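Local structure of beta-N-acetylhexosaminidase (Thermotoga neapolitana, 5BZA) at residues B[346-351]-B[382-387]; B[394-399]-B[422-427]; B[400-405]-B[415-420]. The protein probably hydrolyses terminal non-reducing N-acetyl-D-hexosamine residues from N-acetyl-beta-D-hexosaminides, as a member of glycosyl hydrolase family 3. All blocks are in the same frame, centred on the assembly; numbering follows the deposited sequence.

Interaction 1: B[346-351]-B[382-387]. With CD (cadmium ion), chain T.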
loop_
_atom_site.group_PDB
_atom_site.type_symbol
_atom_site.label_atom_id
_atom_site.label_comp_id
_atom_site.label_asym_id
_atom_site.label_seq_id
_atom_site.Cartn_x
_atom_site.Cartn_y
_atom_site.Cartn_z
ATOM N N GLU B 346 18.533 6.856 -31.197
ATOM C CA GLU B 346 18.595 5.767 -30.232
ATOM C C GLU B 346 19.413 6.302 -29.048
ATOM O O GLU B 346 20.383 7.048 -29.235
ATOM C CB GLU B 346 19.270 4.520 -30.817
ATOM C CG GLU B 346 18.742 4.052 -32.193
ATOM C CD GLU B 346 19.768 3.145 -32.895
ATOM O OE1 GLU B 346 20.269 3.516 -33.988
ATOM O OE2 GLU B 346 20.183 2.118 -32.278
ATOM N N VAL B 347 19.044 5.915 -27.833
ATOM C CA VAL B 347 19.576 6.593 -26.669
ATOM C C VAL B 347 20.480 5.637 -25.928
ATOM O O VAL B 347 20.189 4.454 -25.810
ATOM C CB VAL B 347 18.448 7.145 -25.709
ATOM C CG1 VAL B 347 19.021 7.692 -24.431
ATOM C CG2 VAL B 347 17.644 8.255 -26.393
ATOM N N VAL B 348 21.589 6.178 -25.432
ATOM C CA VAL B 348 22.470 5.436 -24.582
ATOM C C VAL B 348 22.185 5.958 -23.177
ATOM O O VAL B 348 22.208 7.185 -22.955
ATOM C CB VAL B 348 23.947 5.646 -24.985
ATOM C CG1 VAL B 348 24.851 5.020 -23.951
ATOM C CG2 VAL B 348 24.203 4.992 -26.325
ATOM N N LEU B 349 21.993 5.055 -22.219
ATOM C CA LEU B 349 21.580 5.473 -20.884
ATOM C C LEU B 349 22.700 5.250 -19.898
ATOM O O LEU B 349 23.180 4.117 -19.715
ATOM C CB LEU B 349 20.363 4.687 -20.395
ATOM C CG LEU B 349 19.001 4.794 -21.099
ATOM C CD1 LEU B 349 17.986 3.897 -20.395
ATOM C CD2 LEU B 349 18.509 6.249 -21.154
ATOM N N LEU B 350 23.066 6.323 -19.207
ATOM C CA LEU B 350 24.093 6.231 -18.197
ATOM C C LEU B 350 23.371 6.353 -16.889
ATOM O O LEU B 350 22.779 7.403 -16.586
ATOM C CB LEU B 350 25.148 7.342 -18.351
ATOM C CG LEU B 350 26.042 7.253 -19.587
ATOM C CD1 LEU B 350 27.076 8.395 -19.672
ATOM C CD2 LEU B 350 26.742 5.907 -19.571
ATOM N N VAL B 351 23.400 5.282 -16.112
ATOM C CA VAL B 351 22.561 5.234 -14.930
ATOM C C VAL B 351 23.404 4.889 -13.721
ATOM O O VAL B 351 24.156 3.925 -13.786
ATOM C CB VAL B 351 21.413 4.182 -15.090
ATOM C CG1 VAL B 351 20.645 4.028 -13.785
ATOM C CG2 VAL B 351 20.479 4.569 -16.260
ATOM N N ASP B 382 21.661 1.243 -25.528
ATOM C CA ASP B 382 22.396 0.546 -24.471
ATOM C C ASP B 382 22.115 1.099 -23.091
ATOM O O ASP B 382 21.643 2.217 -22.952
ATOM C CB ASP B 382 23.903 0.633 -24.758
ATOM C CG ASP B 382 24.700 -0.482 -24.084
ATOM O OD1 ASP B 382 24.241 -1.025 -23.040
ATOM O OD2 ASP B 382 25.786 -0.828 -24.613
ATOM N N VAL B 383 22.401 0.298 -22.068
ATOM C CA VAL B 383 22.247 0.759 -20.694
ATOM C C VAL B 383 23.560 0.499 -19.970
ATOM O O VAL B 383 23.973 -0.659 -19.820
ATOM C CB VAL B 383 21.104 0.042 -19.952
ATOM C CG1 VAL B 383 21.087 0.469 -18.500
ATOM C CG2 VAL B 383 19.784 0.355 -20.598
ATOM N N ILE B 384 24.197 1.584 -19.528
ATOM C CA ILE B 384 25.491 1.534 -18.835
ATOM C C ILE B 384 25.336 2.045 -17.432
ATOM O O ILE B 384 24.841 3.153 -17.194
ATOM C CB ILE B 384 26.588 2.355 -19.562
ATOM C CG1 ILE B 384 26.806 1.846 -20.995
ATOM C CG2 ILE B 384 27.937 2.325 -18.778
ATOM C CD1 ILE B 384 27.591 2.828 -21.837
ATOM N N ARG B 385 25.807 1.243 -16.498
ATOM C CA ARG B 385 25.679 1.569 -15.094
ATOM C C ARG B 385 27.034 2.133 -14.618
ATOM O O ARG B 385 28.040 1.436 -14.679
ATOM C CB ARG B 385 25.280 0.319 -14.325
ATOM C CG ARG B 385 23.832 -0.167 -14.603
ATOM C CD ARG B 385 22.754 0.838 -14.210
ATOM N NE ARG B 385 21.668 0.062 -13.625
ATOM C CZ ARG B 385 21.112 0.300 -12.448
ATOM N NH1 ARG B 385 21.502 1.313 -11.697
ATOM N NH2 ARG B 385 20.155 -0.496 -12.021
ATOM N N TYR B 386 27.100 3.408 -14.253
ATOM C CA TYR B 386 28.389 3.975 -13.855
ATOM C C TYR B 386 28.505 4.129 -12.349
ATOM O O TYR B 386 27.517 4.080 -11.617
ATOM C CB TYR B 386 28.625 5.323 -14.526
ATOM C CG TYR B 386 27.761 6.449 -14.018
ATOM C CD1 TYR B 386 26.427 6.603 -14.432
ATOM C CD2 TYR B 386 28.284 7.383 -13.133
ATOM C CE1 TYR B 386 25.655 7.669 -13.959
ATOM C CE2 TYR B 386 27.524 8.436 -12.660
ATOM C CZ TYR B 386 26.228 8.585 -13.064
ATOM O OH TYR B 386 25.528 9.655 -12.555
ATOM N N ASP B 387 29.727 4.350 -11.887
ATOM C CA ASP B 387 30.002 4.512 -10.459
ATOM C C ASP B 387 29.877 5.995 -10.122
ATOM O O ASP B 387 30.458 6.838 -10.809
ATOM C CB ASP B 387 31.407 3.965 -10.174
ATOM C CG ASP B 387 31.838 4.100 -8.731
ATOM O OD1 ASP B 387 31.180 4.793 -7.909
ATOM O OD2 ASP B 387 32.899 3.510 -8.441
HETATM CD CD CD T . 19.695 5.276 -35.197
HETATM O O HOH W 1 18.882 7.309 -36.283
#
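Strand 380-386 forms one border of the mixed sheet in the C-terminal domain, and here it runs parallel to its inner neighbour, strand 347-352, their short axes 21° apart. Near the start of the inner strand, E346 OE1 binds a cadmium ion at 2.2 Å, shared with E398. L349 donates its N to D382 O and accepts I384 N at its O, 2.7 Å away and nearly on the C=O axis; V351 repeats the pattern, its N 2.8 Å from I384 O, and its O taking Y386 N from above the carbonyl plane. Helix 364-377 links the two strands, making a beta-alpha-beta crossover, and A374, Y367 and I370 of that helix pack on L349 and V351. These two therefore belong to the helix-facing side, where branched aliphatic residues fill the layer and L349 CD1 meets V383 CG2 at 4.0 Å. V351 CG1 lies 3.5 Å from R385 NH1, because the arginine bends at chi2 (-62°) and folds alongside the valine; its other terminal nitrogen, NH2, is held by D368 in a salt bridge. On the opposite face L350 and I384 lie side by side, and L350 CD2 is 3.6 Å from I384 CB. Y386, its CG in the crowded position (chi1 71°), turns its ring back so that L350 O sits at the ring edge, 3.9 Å from Y386 CE1, while its hydroxyl hydrogen-bonds to F403 O.

Interaction 2: B[394-399]-B[422-427]. With CD (cadmium ion), chain T.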
loop_
_atom_site.group_PDB
_atom_site.type_symbol
_atom_site.label_atom_id
_atom_site.label_comp_id
_atom_site.label_asym_id
_atom_site.label_seq_id
_atom_site.Cartn_x
_atom_site.Cartn_y
_atom_site.Cartn_z
ATOM N N ASP B 394 34.128 7.346 -20.714
ATOM C CA ASP B 394 33.718 8.107 -21.888
ATOM C C ASP B 394 32.855 7.187 -22.751
ATOM O O ASP B 394 33.007 5.957 -22.718
ATOM C CB ASP B 394 34.887 8.672 -22.697
ATOM C CG ASP B 394 34.422 9.757 -23.684
ATOM O OD1 ASP B 394 34.175 10.902 -23.219
ATOM O OD2 ASP B 394 34.257 9.466 -24.895
ATOM N N VAL B 395 31.899 7.765 -23.468
ATOM C CA VAL B 395 31.117 6.968 -24.399
ATOM C C VAL B 395 30.487 7.887 -25.434
ATOM O O VAL B 395 30.551 9.106 -25.315
ATOM C CB VAL B 395 30.038 6.137 -23.664
ATOM C CG1 VAL B 395 28.894 7.029 -23.195
ATOM C CG2 VAL B 395 29.527 4.976 -24.556
ATOM N N ASP B 396 29.920 7.306 -26.481
ATOM C CA ASP B 396 29.320 8.119 -27.505
ATOM C C ASP B 396 28.115 7.321 -27.977
ATOM O O ASP B 396 27.957 6.151 -27.631
ATOM C CB ASP B 396 30.267 8.409 -28.662
ATOM C CG ASP B 396 29.816 9.599 -29.486
ATOM O OD1 ASP B 396 28.813 10.246 -29.094
ATOM O OD2 ASP B 396 30.422 9.857 -30.555
ATOM N N GLY B 397 27.238 7.990 -28.708
ATOM C CA GLY B 397 26.005 7.408 -29.178
ATOM C C GLY B 397 25.319 8.542 -29.897
ATOM O O GLY B 397 25.833 9.673 -29.969
ATOM N N GLU B 398 24.159 8.255 -30.454
ATOM C CA GLU B 398 23.445 9.277 -31.194
ATOM C C GLU B 398 22.815 10.254 -30.214
ATOM O O GLU B 398 22.604 11.437 -30.523
ATOM C CB GLU B 398 22.389 8.627 -32.064
ATOM C CG GLU B 398 22.941 7.448 -32.782
ATOM C CD GLU B 398 21.842 6.679 -33.483
ATOM O OE1 GLU B 398 20.671 7.118 -33.417
ATOM O OE2 GLU B 398 22.159 5.640 -34.077
ATOM N N LEU B 399 22.494 9.736 -29.029
ATOM C CA LEU B 399 21.919 10.543 -27.960
ATOM C C LEU B 399 22.294 9.896 -26.679
ATOM O O LEU B 399 22.198 8.676 -26.547
ATOM C CB LEU B 399 20.403 10.664 -28.083
ATOM C CG LEU B 399 19.616 11.680 -27.233
ATOM C CD1 LEU B 399 20.145 13.113 -27.376
ATOM C CD2 LEU B 399 18.133 11.634 -27.651
ATOM N N SER B 422 28.902 17.311 -25.719
ATOM C CA SER B 422 27.902 18.315 -25.409
ATOM C C SER B 422 26.781 18.419 -26.446
ATOM O O SER B 422 25.670 18.851 -26.149
ATOM C CB SER B 422 28.602 19.678 -25.276
ATOM O OG SER B 422 27.689 20.744 -25.487
ATOM N N ASP B 423 27.064 18.019 -27.666
ATOM C CA ASP B 423 26.090 18.190 -28.726
ATOM C C ASP B 423 24.924 17.164 -28.644
ATOM O O ASP B 423 23.831 17.363 -29.187
ATOM C CB ASP B 423 26.799 18.094 -30.062
ATOM C CG ASP B 423 26.328 19.149 -31.027
ATOM O OD1 ASP B 423 26.074 20.284 -30.564
ATOM O OD2 ASP B 423 26.201 18.852 -32.239
ATOM N N ARG B 424 25.148 16.068 -27.937
ATOM C CA ARG B 424 24.177 15.001 -28.011
ATOM C C ARG B 424 24.053 14.310 -26.645
ATOM O O ARG B 424 23.688 13.118 -26.540
ATOM C CB ARG B 424 24.569 14.044 -29.134
ATOM C CG ARG B 424 26.009 13.586 -29.091
ATOM C CD ARG B 424 26.414 12.831 -30.353
ATOM N NE ARG B 424 27.803 12.386 -30.261
ATOM C CZ ARG B 424 28.856 13.114 -30.620
ATOM N NH1 ARG B 424 28.672 14.325 -31.135
ATOM N NH2 ARG B 424 30.081 12.616 -30.469
ATOM N N THR B 425 24.324 15.078 -25.587
ATOM C CA THR B 425 24.170 14.541 -24.241
ATOM C C THR B 425 23.150 15.395 -23.523
ATOM O O THR B 425 23.150 16.616 -23.651
ATOM C CB THR B 425 25.470 14.513 -23.443
ATOM O OG1 THR B 425 26.400 13.660 -24.104
ATOM C CG2 THR B 425 25.222 13.980 -22.027
ATOM N N ILE B 426 22.232 14.734 -22.823
ATOM C CA ILE B 426 21.269 15.427 -21.979
ATOM C C ILE B 426 21.556 15.014 -20.561
ATOM O O ILE B 426 21.655 13.807 -20.260
ATOM C CB ILE B 426 19.820 15.101 -22.365
ATOM C CG1 ILE B 426 19.608 15.392 -23.853
ATOM C CG2 ILE B 426 18.850 15.948 -21.554
ATOM C CD1 ILE B 426 18.174 15.235 -24.311
ATOM N N TYR B 427 21.717 16.029 -19.706
ATOM C CA TYR B 427 22.030 15.816 -18.309
ATOM C C TYR B 427 20.751 15.854 -17.506
ATOM O O TYR B 427 20.029 16.869 -17.494
ATOM C CB TYR B 427 23.022 16.872 -17.787
ATOM C CG TYR B 427 24.365 16.713 -18.431
ATOM C CD1 TYR B 427 25.272 15.783 -17.932
ATOM C CD2 TYR B 427 24.722 17.461 -19.553
ATOM C CE1 TYR B 427 26.481 15.585 -18.527
ATOM C CE2 TYR B 427 25.968 17.280 -20.166
ATOM C CZ TYR B 427 26.833 16.342 -19.644
ATOM O OH TYR B 427 28.070 16.145 -20.217
HETATM CD CD CD T . 19.695 5.276 -35.197
HETATM O O HOH W 1 18.882 7.309 -36.283
#
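From CB to its guanidinium, R424 reaches along the backbone of the loop 394-399. Its CB rests 3.5 Å from E398 O, a carbonyl that also accepts a hydrogen bond from R345. CG stands in the crowded position between the backbone N and carbonyl carbon (chi1 50°), and from there the chain runs fully extended to NE. On the way R424 CD passes G397 O at 3.2 Å. R424 NE then gives a hydrogen bond to D396 OD1, 2.6 Å long, in the guanidinium plane and on the syn lone pair of that oxygen. R424 NH2 reaches D396 OD2 at 2.8 Å from above the carboxylate plane, so the side-on, two-nitrogen salt bridge is twisted, its planes 43° apart. An arginine suits this place because its long aliphatic part can follow the loop while its charged tip meets the acid near the surface. D396 OD1 also receives a weak hydrogen bond from G397 N, which would add a little to the hold on that oxygen. The loop leads into strand 399-404, a parallel neighbour of strand 425-429 in the mixed sheet of the C-terminal domain. Where the strands begin, L399 CA makes a CA-H...O contact of 3.4 Å with R424 O. Deeper in, the buried L399 CD1 meets I426 CD1 tip to tip at 4.2 Å. E398 turns away from R424, and E398 OE1 and OE2 each lie 2.7 Å from the cadmium ion, a site completed by E346 and a water.

Interaction 3: B[400-405]-B[415-420]; sequences IFDFVV and QAHLSL
A buried histidine-carboxylate pair ties strand 399-404 to the helix that follows it, 411-418. D402 points toward the helix, its CG anti to the backbone N (chi1 175°), H417 points back, and the two side chains cross at about a right angle. H417 ND1 donates to D402 OD2, whose syn lone pair it meets; the modelled separation of 2.3 Å is very short and the bond is fairly straight. Carboxylate and imidazole are nearly coplanar, 9° apart, as expected when the ring N-H points into the acid's own plane. The negative carboxylate would tend to stabilise a positive charge on the ring. On the other side of the ring, a water lies 2.6 Å from H417 NE2 and donates a hydrogen bond to V405 O at 3.0 Å. Strand, helix and strand 425-429 make up a beta-alpha-beta unit, in which the D402-H417 bond joins the first strand to the helix. V404 CG1 lies over one face of the imidazole, a CH-pi contact 4.3 Å from the H417 ring centroid and offset toward the rim, while Y386 brings its ring against H417 with the planes almost perpendicular. L420, farther along the chain, sets its CD1 3.7 Å from D402 OD2 and 3.9 Å from D402 CB, an aliphatic wall beside the buried acid that also leans on L350 of the neighbouring strand 347-352.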
loop_
_atom_site.group_PDB
_atom_site.type_symbol
_atom_site.label_atom_id
_atom_site.label_comp_id
_atom_site.label_asym_id
_atom_site.label_seq_id
_atom_site.Cartn_x
_atom_site.Cartn_y
_atom_site.Cartn_z
ATOM N N ILE B 400 22.778 10.717 -25.740
ATOM C CA ILE B 400 23.216 10.181 -24.473
ATOM C C ILE B 400 22.437 10.845 -23.356
ATOM O O ILE B 400 22.320 12.072 -23.325
ATOM C CB ILE B 400 24.716 10.377 -24.261
ATOM C CG1 ILE B 400 25.489 9.813 -25.454
ATOM C CG2 ILE B 400 25.143 9.638 -23.002
ATOM C CD1 ILE B 400 27.021 10.002 -25.389
ATOM N N PHE B 401 21.890 10.021 -22.457
ATOM C CA PHE B 401 21.194 10.529 -21.282
ATOM C C PHE B 401 22.074 10.247 -20.096
ATOM O O PHE B 401 22.203 9.080 -19.696
ATOM C CB PHE B 401 19.829 9.857 -21.043
ATOM C CG PHE B 401 18.748 10.237 -22.030
ATOM C CD1 PHE B 401 18.964 11.196 -23.001
ATOM C CD2 PHE B 401 17.474 9.686 -21.913
ATOM C CE1 PHE B 401 17.963 11.547 -23.898
ATOM C CE2 PHE B 401 16.437 10.047 -22.799
ATOM C CZ PHE B 401 16.684 10.978 -23.794
ATOM N N ASP B 402 22.660 11.293 -19.505
ATOM C CA ASP B 402 23.467 11.091 -18.306
ATOM C C ASP B 402 22.582 11.402 -17.091
ATOM O O ASP B 402 22.113 12.531 -16.885
ATOM C CB ASP B 402 24.745 11.960 -18.354
ATOM C CG ASP B 402 25.592 11.893 -17.065
ATOM O OD1 ASP B 402 25.417 10.955 -16.239
ATOM O OD2 ASP B 402 26.510 12.764 -16.921
ATOM N N PHE B 403 22.332 10.372 -16.293
ATOM C CA PHE B 403 21.514 10.553 -15.102
ATOM C C PHE B 403 22.440 10.857 -13.948
ATOM O O PHE B 403 23.027 9.974 -13.298
ATOM C CB PHE B 403 20.635 9.328 -14.844
ATOM C CG PHE B 403 19.523 9.190 -15.841
ATOM C CD1 PHE B 403 18.336 9.893 -15.672
ATOM C CD2 PHE B 403 19.699 8.456 -16.996
ATOM C CE1 PHE B 403 17.321 9.807 -16.605
ATOM C CE2 PHE B 403 18.683 8.372 -17.937
ATOM C CZ PHE B 403 17.498 9.048 -17.736
ATOM N N VAL B 404 22.585 12.150 -13.729
ATOM C CA VAL B 404 23.655 12.680 -12.896
ATOM C C VAL B 404 23.324 12.640 -11.401
ATOM O O VAL B 404 22.309 13.176 -10.954
ATOM C CB VAL B 404 23.963 14.102 -13.284
ATOM C CG1 VAL B 404 25.115 14.623 -12.440
ATOM C CG2 VAL B 404 24.252 14.195 -14.800
ATOM N N VAL B 405 24.227 12.027 -10.646
ATOM C CA VAL B 405 24.217 12.001 -9.185
ATOM C C VAL B 405 25.622 12.464 -8.698
ATOM O O VAL B 405 26.644 12.093 -9.309
ATOM C CB VAL B 405 23.863 10.603 -8.675
ATOM C CG1 VAL B 405 24.136 10.458 -7.191
ATOM C CG2 VAL B 405 22.396 10.281 -9.001
ATOM N N GLN B 415 34.544 15.990 -14.329
ATOM C CA GLN B 415 35.107 16.037 -15.651
ATOM C C GLN B 415 34.781 14.728 -16.353
ATOM O O GLN B 415 34.695 14.686 -17.586
ATOM C CB GLN B 415 36.623 16.269 -15.582
ATOM C CG GLN B 415 37.002 17.654 -15.058
ATOM C CD GLN B 415 36.496 18.793 -15.917
ATOM O OE1 GLN B 415 36.405 18.678 -17.149
ATOM N NE2 GLN B 415 36.161 19.911 -15.269
ATOM N N ALA B 416 34.486 13.682 -15.586
ATOM C CA ALA B 416 33.967 12.467 -16.225
ATOM C C ALA B 416 32.638 12.818 -16.906
ATOM O O ALA B 416 32.461 12.582 -18.110
ATOM C CB ALA B 416 33.785 11.344 -15.216
ATOM N N HIS B 417 31.769 13.502 -16.165
ATOM C CA HIS B 417 30.493 13.950 -16.723
ATOM C C HIS B 417 30.620 14.974 -17.855
ATOM O O HIS B 417 29.888 14.885 -18.851
ATOM C CB HIS B 417 29.609 14.523 -15.621
ATOM C CG HIS B 417 29.034 13.482 -14.719
ATOM N ND1 HIS B 417 27.992 12.656 -15.102
ATOM C CD2 HIS B 417 29.347 13.126 -13.451
ATOM C CE1 HIS B 417 27.693 11.840 -14.108
ATOM N NE2 HIS B 417 28.499 12.104 -13.092
ATOM N N LEU B 418 31.554 15.916 -17.732
ATOM C CA LEU B 418 31.685 16.993 -18.727
ATOM C C LEU B 418 32.383 16.556 -20.024
ATOM O O LEU B 418 32.231 17.207 -21.071
ATOM C CB LEU B 418 32.441 18.177 -18.125
ATOM C CG LEU B 418 31.626 18.954 -17.096
ATOM C CD1 LEU B 418 32.545 19.905 -16.367
ATOM C CD2 LEU B 418 30.468 19.691 -17.758
ATOM N N SER B 419 33.140 15.460 -19.953
ATOM C CA SER B 419 33.779 14.868 -21.138
ATOM C C SER B 419 32.785 14.397 -22.197
ATOM O O SER B 419 33.145 14.275 -23.376
ATOM C CB SER B 419 34.650 13.663 -20.755
ATOM O OG SER B 419 35.451 13.914 -19.616
ATOM N N LEU B 420 31.553 14.086 -21.787
ATOM C CA LEU B 420 30.563 13.579 -22.734
ATOM C C LEU B 420 30.269 14.642 -23.818
ATOM O O LEU B 420 30.349 15.853 -23.575
ATOM C CB LEU B 420 29.277 13.163 -21.997
ATOM C CG LEU B 420 29.480 12.072 -20.932
ATOM C CD1 LEU B 420 28.216 11.846 -20.109
ATOM C CD2 LEU B 420 30.029 10.766 -21.517
HETATM O O HOH W 2 28.847 10.886 -10.861
#

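Overall arrangement
All three contacts lie in the C-terminal domain and share one mixed sheet, with strand 399-404 at the middle of the set. Interaction 1 is a buried backbone seam between strands 347-352 and 380-386, held by regular hydrogen bonds and aliphatic packing. Interaction 3 is buried too, but joins a strand to a helix and depends on one polar pair among apolar neighbours. Interaction 2, only partly buried, lies at the start of two inner strands, near the surface, with a charged bridge, and along the chain it encloses interaction 3. Tyrosine hydroxyls tie interactions 1 and 2 to interaction 3, whereas a metal ion joins 1 to 2.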